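Local atomic coordinates of type II restriction enzyme MspI (Moraxella sp., PDB entry 1SA3), a protein that recognises the double-stranded DNA sequence 5'-CCGG-3' and cleaves it after the first C, leaving fragments with terminal 5'-phosphates. Residues P57-A69 with R212-D224. Sequence-based numbering, arbitrary orientation.
Sequences PQEKDISSKLLKA and REYVDVTIKNIDD
Lys65 reaches across from the helix to the strand: CG lies anti to the carbonyl carbon (chi1 -78°) and the chain runs straight beyond it. Its NZ makes salt bridges to Asp61 OD2 one turn back (2.9 Å) and to Asp216 OD1 across the contact, and a hydrogen bond to Val217 O, approached in the carbonyl plane at 2.9 Å. The lysine probably offsets the two carboxylates, whose OD2 of Asp61 and OD1 of Asp216 come within 3.8 Å. A water bonded to Asp61 OD2 and Tyr214 OH sits at the edge of the tyrosine ring. The Gln58 amide lies over one face of that ring, tilted 31° from its plane, with NE2 bonded to Tyr37 and OE1 to Met1 N. In the apolar core, Ile62 CG1 packs on Val217 CG1, and Ile219 CD1 meets Leu66 CB at 3.8 Å. At the far end Asn221 ND2 donates almost straight (170°) to a lone pair of Ala69 O, while its OD1 N-caps the helix starting at Ile222 by accepting from Asp224 N (2.7 Å). A classic beta bulge, Val215 and Asp216 both facing Gln208, adds a residue to the strand. Helix 57-69 packs on one face of the five-stranded mixed sheet, over edge strand 213-221, in this PDDEXK-clan nuclease.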
loop_
_atom_site.group_PDB
_atom_site.type_symbol
_atom_site.label_atom_id
_atom_site.label_comp_id
_atom_site.label_asym_id
_atom_site.label_seq_id
_atom_site.Cartn_x
_atom_site.Cartn_y
_atom_site.Cartn_z
ATOM N N PRO E 57 7.066 -23.751 -0.573
ATOM C CA PRO E 57 7.959 -22.740 -1.143
ATOM C C PRO E 57 7.350 -21.364 -1.400
ATOM O O PRO E 57 8.016 -20.345 -1.206
ATOM C CB PRO E 57 8.443 -23.400 -2.431
ATOM C CG PRO E 57 8.381 -24.852 -2.109
ATOM C CD PRO E 57 7.062 -24.961 -1.411
ATOM N N GLN E 58 6.097 -21.329 -1.840
ATOM C CA GLN E 58 5.462 -20.046 -2.122
ATOM C C GLN E 58 5.065 -19.327 -0.841
ATOM O O GLN E 58 5.409 -18.162 -0.654
ATOM C CB GLN E 58 4.247 -20.237 -3.041
ATOM C CG GLN E 58 3.542 -18.933 -3.437
ATOM C CD GLN E 58 2.681 -19.093 -4.678
ATOM O OE1 GLN E 58 3.190 -19.359 -5.766
ATOM N NE2 GLN E 58 1.374 -18.936 -4.521
ATOM N N GLU E 59 4.360 -20.010 0.052
ATOM C CA GLU E 59 3.966 -19.367 1.297
ATOM C C GLU E 59 5.190 -19.043 2.151
ATOM O O GLU E 59 5.164 -18.113 2.957
ATOM C CB GLU E 59 2.980 -20.243 2.076
ATOM C CG GLU E 59 1.571 -20.247 1.480
ATOM C CD GLU E 59 1.430 -21.150 0.257
ATOM O OE1 GLU E 59 0.575 -20.859 -0.608
ATOM O OE2 GLU E 59 2.159 -22.159 0.164
ATOM N N LYS E 60 6.265 -19.809 1.978
ATOM C CA LYS E 60 7.483 -19.543 2.739
ATOM C C LYS E 60 8.082 -18.231 2.238
ATOM O O LYS E 60 8.558 -17.418 3.030
ATOM C CB LYS E 60 8.517 -20.659 2.575
ATOM C CG LYS E 60 9.757 -20.425 3.442
ATOM C CD LYS E 60 10.890 -21.409 3.169
ATOM C CE LYS E 60 12.086 -21.108 4.083
ATOM N NZ LYS E 60 13.302 -21.889 3.747
ATOM N N ASP E 61 8.056 -18.027 0.922
ATOM C CA ASP E 61 8.589 -16.795 0.342
ATOM C C ASP E 61 7.787 -15.600 0.851
ATOM O O ASP E 61 8.353 -14.578 1.216
ATOM C CB ASP E 61 8.523 -16.831 -1.190
ATOM C CG ASP E 61 9.032 -15.541 -1.830
ATOM O OD1 ASP E 61 10.185 -15.145 -1.550
ATOM O OD2 ASP E 61 8.285 -14.913 -2.618
ATOM N N ILE E 62 6.466 -15.744 0.872
ATOM C CA ILE E 62 5.574 -14.681 1.336
ATOM C C ILE E 62 5.790 -14.385 2.820
ATOM O O ILE E 62 6.019 -13.230 3.205
ATOM C CB ILE E 62 4.101 -15.076 1.090
ATOM C CG1 ILE E 62 3.864 -15.206 -0.423
ATOM C CG2 ILE E 62 3.159 -14.048 1.731
ATOM C CD1 ILE E 62 2.521 -15.868 -0.795
ATOM N N SER E 63 5.742 -15.423 3.653
ATOM C CA SER E 63 5.939 -15.234 5.082
ATOM C C SER E 63 7.345 -14.692 5.419
ATOM O O SER E 63 7.484 -13.821 6.283
ATOM C CB SER E 63 5.650 -16.545 5.834
ATOM O OG SER E 63 6.484 -17.606 5.404
ATOM N N SER E 64 8.378 -15.191 4.743
ATOM C CA SER E 64 9.742 -14.707 4.986
ATOM C C SER E 64 9.886 -13.231 4.598
ATOM O O SER E 64 10.549 -12.464 5.286
ATOM C CB SER E 64 10.771 -15.530 4.202
ATOM O OG SER E 64 10.944 -16.816 4.773
ATOM N N LYS E 65 9.274 -12.833 3.489
ATOM C CA LYS E 65 9.349 -11.439 3.071
ATOM C C LYS E 65 8.659 -10.550 4.105
ATOM O O LYS E 65 9.098 -9.430 4.365
ATOM C CB LYS E 65 8.687 -11.241 1.698
ATOM C CG LYS E 65 9.543 -11.677 0.516
ATOM C CD LYS E 65 8.761 -11.625 -0.786
ATOM C CE LYS E 65 9.646 -12.026 -1.961
ATOM N NZ LYS E 65 8.900 -12.132 -3.245
ATOM N N LEU E 66 7.574 -11.039 4.693
ATOM C CA LEU E 66 6.868 -10.238 5.686
ATOM C C LEU E 66 7.712 -10.086 6.955
ATOM O O LEU E 66 7.855 -8.980 7.485
ATOM C CB LEU E 66 5.502 -10.858 6.008
ATOM C CG LEU E 66 4.511 -9.920 6.726
ATOM C CD1 LEU E 66 3.073 -10.255 6.306
ATOM C CD2 LEU E 66 4.675 -10.036 8.238
ATOM N N LEU E 67 8.281 -11.186 7.438
ATOM C CA LEU E 67 9.115 -11.122 8.639
ATOM C C LEU E 67 10.371 -10.288 8.384
ATOM O O LEU E 67 10.856 -9.575 9.270
ATOM C CB LEU E 67 9.509 -12.533 9.100
ATOM C CG LEU E 67 8.377 -13.462 9.564
ATOM C CD1 LEU E 67 8.959 -14.817 9.951
ATOM C CD2 LEU E 67 7.624 -12.845 10.740
ATOM N N LYS E 68 10.894 -10.365 7.168
ATOM C CA LYS E 68 12.097 -9.621 6.824
ATOM C C LYS E 68 11.839 -8.114 6.847
ATOM O O LYS E 68 12.666 -7.340 7.339
ATOM C CB LYS E 68 12.602 -10.062 5.450
ATOM C CG LYS E 68 13.845 -9.343 4.957
ATOM C CD LYS E 68 14.215 -9.850 3.573
ATOM C CE LYS E 68 15.301 -9.011 2.919
ATOM N NZ LYS E 68 15.638 -9.559 1.572
ATOM N N ALA E 69 10.691 -7.695 6.330
ATOM C CA ALA E 69 10.355 -6.274 6.315
ATOM C C ALA E 69 10.215 -5.745 7.739
ATOM O O ALA E 69 10.316 -4.546 7.973
ATOM C CB ALA E 69 9.053 -6.049 5.551
ATOM N N ARG E 212 -5.379 -13.246 -13.702
ATOM C CA ARG E 212 -5.998 -13.863 -12.533
ATOM C C ARG E 212 -5.093 -14.724 -11.663
ATOM O O ARG E 212 -5.526 -15.171 -10.601
ATOM C CB ARG E 212 -7.199 -14.716 -12.943
ATOM C CG ARG E 212 -8.326 -13.968 -13.634
ATOM C CD ARG E 212 -9.526 -14.887 -13.762
ATOM N NE ARG E 212 -10.687 -14.210 -14.326
ATOM C CZ ARG E 212 -11.912 -14.725 -14.352
ATOM N NH1 ARG E 212 -12.148 -15.931 -13.841
ATOM N NH2 ARG E 212 -12.905 -14.034 -14.892
ATOM N N GLU E 213 -3.851 -14.948 -12.082
ATOM C CA GLU E 213 -2.957 -15.811 -11.308
ATOM C C GLU E 213 -1.804 -15.125 -10.587
ATOM O O GLU E 213 -1.283 -14.116 -11.045
ATOM C CB GLU E 213 -2.381 -16.904 -12.211
ATOM C CG GLU E 213 -3.437 -17.721 -12.966
ATOM C CD GLU E 213 -4.372 -18.473 -12.043
ATOM O OE1 GLU E 213 -3.886 -19.158 -11.120
ATOM O OE2 GLU E 213 -5.601 -18.391 -12.241
ATOM N N TYR E 214 -1.401 -15.716 -9.463
ATOM C CA TYR E 214 -0.294 -15.215 -8.654
ATOM C C TYR E 214 1.014 -15.208 -9.441
ATOM O O TYR E 214 1.327 -16.169 -10.148
ATOM C CB TYR E 214 -0.111 -16.106 -7.421
ATOM C CG TYR E 214 1.060 -15.722 -6.542
ATOM C CD1 TYR E 214 0.912 -14.773 -5.529
ATOM C CD2 TYR E 214 2.313 -16.315 -6.711
ATOM C CE1 TYR E 214 1.975 -14.426 -4.704
ATOM C CE2 TYR E 214 3.389 -15.975 -5.884
ATOM C CZ TYR E 214 3.207 -15.028 -4.880
ATOM O OH TYR E 214 4.246 -14.690 -4.033
ATOM N N VAL E 215 1.775 -14.127 -9.327
ATOM C CA VAL E 215 3.062 -14.052 -9.995
ATOM C C VAL E 215 4.149 -13.911 -8.939
ATOM O O VAL E 215 5.099 -14.686 -8.918
ATOM C CB VAL E 215 3.133 -12.872 -10.963
ATOM C CG1 VAL E 215 4.513 -12.818 -11.615
ATOM C CG2 VAL E 215 2.053 -13.027 -12.032
ATOM N N ASP E 216 3.993 -12.938 -8.045
ATOM C CA ASP E 216 4.975 -12.711 -6.986
ATOM C C ASP E 216 4.358 -11.745 -5.973
ATOM O O ASP E 216 3.211 -11.318 -6.122
ATOM C CB ASP E 216 6.239 -12.076 -7.582
ATOM C CG ASP E 216 7.475 -12.283 -6.717
ATOM O OD1 ASP E 216 7.348 -12.821 -5.602
ATOM O OD2 ASP E 216 8.582 -11.902 -7.161
ATOM N N VAL E 217 5.117 -11.411 -4.940
ATOM C CA VAL E 217 4.640 -10.459 -3.951
ATOM C C VAL E 217 5.815 -9.606 -3.506
ATOM O O VAL E 217 6.963 -10.049 -3.519
ATOM C CB VAL E 217 4.040 -11.161 -2.712
ATOM C CG1 VAL E 217 5.144 -11.854 -1.916
ATOM C CG2 VAL E 217 3.309 -10.118 -1.825
ATOM N N THR E 218 5.525 -8.369 -3.131
ATOM C CA THR E 218 6.549 -7.463 -2.652
ATOM C C THR E 218 5.988 -6.908 -1.349
ATOM O O THR E 218 4.820 -6.516 -1.295
ATOM C CB THR E 218 6.808 -6.332 -3.667
ATOM O OG1 THR E 218 7.326 -6.894 -4.884
ATOM C CG2 THR E 218 7.813 -5.358 -3.122
ATOM N N ILE E 219 6.803 -6.910 -0.297
ATOM C CA ILE E 219 6.373 -6.421 1.016
ATOM C C ILE E 219 7.415 -5.443 1.534
ATOM O O ILE E 219 8.566 -5.815 1.775
ATOM C CB ILE E 219 6.204 -7.595 2.018
ATOM C CG1 ILE E 219 5.182 -8.601 1.455
ATOM C CG2 ILE E 219 5.739 -7.078 3.383
ATOM C CD1 ILE E 219 4.862 -9.764 2.375
ATOM N N LYS E 220 7.002 -4.192 1.706
ATOM C CA LYS E 220 7.907 -3.147 2.169
ATOM C C LYS E 220 7.436 -2.442 3.436
ATOM O O LYS E 220 6.249 -2.160 3.567
ATOM C CB LYS E 220 8.046 -2.087 1.078
ATOM C CG LYS E 220 8.679 -2.560 -0.219
ATOM C CD LYS E 220 10.197 -2.541 -0.149
ATOM C CE LYS E 220 10.802 -2.786 -1.530
ATOM N NZ LYS E 220 12.290 -2.649 -1.550
ATOM N N ASN E 221 8.348 -2.173 4.376
ATOM C CA ASN E 221 7.955 -1.389 5.547
ATOM C C ASN E 221 7.905 0.052 4.999
ATOM O O ASN E 221 8.425 0.323 3.903
ATOM C CB ASN E 221 8.968 -1.519 6.708
ATOM C CG ASN E 221 10.396 -1.155 6.310
ATOM O OD1 ASN E 221 10.659 -0.065 5.807
ATOM N ND2 ASN E 221 11.323 -2.074 6.548
ATOM N N ILE E 222 7.291 0.972 5.735
ATOM C CA ILE E 222 7.159 2.337 5.239
ATOM C C ILE E 222 8.486 3.035 4.959
ATOM O O ILE E 222 8.625 3.698 3.931
ATOM C CB ILE E 222 6.299 3.199 6.193
ATOM C CG1 ILE E 222 4.957 2.505 6.452
ATOM C CG2 ILE E 222 6.036 4.565 5.576
ATOM C CD1 ILE E 222 4.182 2.144 5.180
ATOM N N ASP E 223 9.461 2.892 5.855
ATOM C CA ASP E 223 10.760 3.530 5.637
ATOM C C ASP E 223 11.351 3.152 4.285
ATOM O O ASP E 223 11.761 4.023 3.518
ATOM C CB ASP E 223 11.758 3.150 6.742
ATOM C CG ASP E 223 11.527 3.912 8.034
ATOM O OD1 ASP E 223 10.648 4.802 8.064
ATOM O OD2 ASP E 223 12.231 3.617 9.020
ATOM N N ASP E 224 11.389 1.853 3.988
ATOM C CA ASP E 224 11.951 1.386 2.724
ATOM C C ASP E 224 11.149 1.830 1.515
ATOM O O ASP E 224 11.720 2.173 0.471
ATOM C CB ASP E 224 12.082 -0.135 2.722
ATOM C CG ASP E 224 13.105 -0.628 3.723
ATOM O OD1 ASP E 224 13.869 0.201 4.250
ATOM O OD2 ASP E 224 13.153 -1.843 3.981
HETATM O O HOH W 1 6.655 -15.846 -4.392
HETATM O O HOH W 2 10.564 -8.115 2.506
HETATM O O HOH W 3 10.426 -11.838 -5.395
#